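Local structure of putative exported protein (Bacteroides fragilis, 3FZX) at residues 110-115 with 189-194. The protein is of unknown function but binds calcium and, as a barrel of the LolA/LolB-like group, may bind lipid. Residues are numbered along the deposited sequence; the frame is centred on the assembly and turned at random.
Sequences DAFSNP and YAPNIG
Phe-112 reaches across from the turn at 110-115 to 189-194, where strand 180-190 ends in a hairpin whose classic beta bulge sets Ile-193 and Gly-194 against Ala-190, and no backbone atoms pair between the two segments. Its CE2 lies 3.7 Å from CD of Pro-191, the two side chains approaching from opposite directions. The carbonyl O of Tyr-189 sits in the plane of the phenyl ring at its edge, 3.9 Å from CZ, where the weakly positive C-H rim suits an oxygen. Phe-112 has CG beside its backbone N and anti to its carbonyl carbon (chi1 -48°), which carries the ring toward Pro-191 and Tyr-189. Asp-110 suits the start of that turn, because its OD1 accepts from Ser-113 N at 3.0 Å, the N-H coming in from above the carboxylate plane, while its backbone O takes Asn-114 N at 2.8 Å. Pro-191, with no N-H to donate, fits where the strand gives way to the turn of the hairpin. Phe-10 touches both Phe-112 and Pro-191, and Tyr-189 gives its OH to Pro-109 O. An Asx-motif loop thus packs on the strand end and Pro-191 of a bulged hairpin in an antiparallel beta-barrel, the YmcC-like fold.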
loop_
_atom_site.group_PDB
_atom_site.type_symbol
_atom_site.label_atom_id
_atom_site.label_comp_id
_atom_site.label_asym_id
_atom_site.label_seq_id
_atom_site.Cartn_x
_atom_site.Cartn_y
_atom_site.Cartn_z
ATOM N N ASP A 110 -0.164 -19.092 -2.764
ATOM C CA ASP A 110 0.744 -20.106 -3.248
ATOM C C ASP A 110 -0.042 -21.401 -3.439
ATOM O O ASP A 110 -0.140 -22.222 -2.525
ATOM C CB ASP A 110 1.861 -20.274 -2.216
ATOM C CG ASP A 110 2.893 -21.288 -2.615
ATOM O OD1 ASP A 110 2.758 -21.918 -3.695
ATOM O OD2 ASP A 110 3.855 -21.424 -1.831
ATOM N N ALA A 111 -0.624 -21.551 -4.623
ATOM C CA ALA A 111 -1.379 -22.753 -5.012
ATOM C C ALA A 111 -0.479 -23.971 -4.997
ATOM O O ALA A 111 -0.880 -25.067 -4.586
ATOM C CB ALA A 111 -1.962 -22.579 -6.408
ATOM N N PHE A 112 0.758 -23.733 -5.421
ATOM C CA PHE A 112 1.768 -24.769 -5.637
ATOM C C PHE A 112 2.147 -25.474 -4.353
ATOM O O PHE A 112 2.533 -26.628 -4.408
ATOM C CB PHE A 112 3.037 -24.192 -6.308
ATOM C CG PHE A 112 2.772 -23.303 -7.528
ATOM C CD1 PHE A 112 2.445 -23.857 -8.767
ATOM C CD2 PHE A 112 2.898 -21.902 -7.435
ATOM C CE1 PHE A 112 2.223 -23.023 -9.908
ATOM C CE2 PHE A 112 2.678 -21.062 -8.581
ATOM C CZ PHE A 112 2.348 -21.634 -9.810
ATOM N N SER A 113 2.057 -24.793 -3.209
ATOM C CA SER A 113 2.282 -25.447 -1.926
ATOM C C SER A 113 0.950 -25.709 -1.234
ATOM O O SER A 113 0.775 -26.777 -0.688
ATOM C CB SER A 113 3.227 -24.643 -1.029
ATOM O OG SER A 113 2.542 -23.788 -0.127
ATOM N N ASN A 114 0.026 -24.743 -1.244
ATOM C CA ASN A 114 -1.326 -24.898 -0.655
ATOM C C ASN A 114 -2.392 -25.041 -1.736
ATOM O O ASN A 114 -2.938 -24.038 -2.190
ATOM C CB ASN A 114 -1.651 -23.697 0.209
ATOM C CG ASN A 114 -0.556 -23.403 1.173
ATOM O OD1 ASN A 114 0.340 -24.236 1.365
ATOM N ND2 ASN A 114 -0.589 -22.213 1.777
ATOM N N PRO A 115 -2.713 -26.288 -2.125
ATOM C CA PRO A 115 -3.590 -26.523 -3.260
ATOM C C PRO A 115 -4.996 -25.992 -3.054
ATOM O O PRO A 115 -5.536 -25.993 -1.935
ATOM C CB PRO A 115 -3.610 -28.047 -3.380
ATOM C CG PRO A 115 -3.452 -28.507 -1.995
ATOM C CD PRO A 115 -2.497 -27.531 -1.359
ATOM N N TYR A 189 0.351 -16.354 -12.982
ATOM C CA TYR A 189 1.564 -15.938 -12.279
ATOM C C TYR A 189 2.423 -17.106 -11.829
ATOM O O TYR A 189 1.934 -18.217 -11.625
ATOM C CB TYR A 189 1.245 -15.013 -11.113
ATOM C CG TYR A 189 0.411 -15.600 -9.995
ATOM C CD1 TYR A 189 -0.991 -15.522 -10.025
ATOM C CD2 TYR A 189 1.014 -16.183 -8.879
ATOM C CE1 TYR A 189 -1.762 -16.045 -8.984
ATOM C CE2 TYR A 189 0.244 -16.705 -7.820
ATOM C CZ TYR A 189 -1.132 -16.625 -7.879
ATOM O OH TYR A 189 -1.880 -17.081 -6.832
ATOM N N ALA A 190 3.713 -16.808 -11.692
ATOM C CA ALA A 190 4.741 -17.803 -11.455
ATOM C C ALA A 190 5.781 -17.295 -10.466
ATOM O O ALA A 190 6.037 -16.078 -10.384
ATOM C CB ALA A 190 5.450 -18.177 -12.784
ATOM N N PRO A 191 6.404 -18.229 -9.722
ATOM C CA PRO A 191 7.492 -17.918 -8.798
ATOM C C PRO A 191 8.635 -17.215 -9.493
ATOM O O PRO A 191 8.998 -17.597 -10.605
ATOM C CB PRO A 191 7.972 -19.296 -8.339
ATOM C CG PRO A 191 6.819 -20.240 -8.589
ATOM C CD PRO A 191 5.952 -19.637 -9.626
ATOM N N ASN A 192 9.188 -16.203 -8.817
ATOM C CA ASN A 192 10.328 -15.422 -9.236
ATOM C C ASN A 192 10.095 -14.553 -10.496
ATOM O O ASN A 192 11.026 -13.972 -11.017
ATOM C CB ASN A 192 11.587 -16.306 -9.390
ATOM C CG ASN A 192 11.830 -17.206 -8.180
ATOM O OD1 ASN A 192 11.815 -16.759 -7.038
ATOM N ND2 ASN A 192 12.047 -18.475 -8.429
ATOM N N ILE A 193 8.859 -14.439 -10.954
ATOM C CA ILE A 193 8.541 -13.640 -12.155
ATOM C C ILE A 193 7.392 -12.695 -11.893
ATOM O O ILE A 193 7.489 -11.515 -12.169
ATOM C CB ILE A 193 8.154 -14.543 -13.349
ATOM C CG1 ILE A 193 9.261 -15.546 -13.667
ATOM C CG2 ILE A 193 7.891 -13.717 -14.606
ATOM C CD1 ILE A 193 8.755 -16.681 -14.594
ATOM N N GLY A 194 6.318 -13.201 -11.299
ATOM C CA GLY A 194 5.083 -12.438 -11.141
ATOM C C GLY A 194 4.157 -12.810 -12.275
ATOM O O GLY A 194 4.062 -13.993 -12.652
#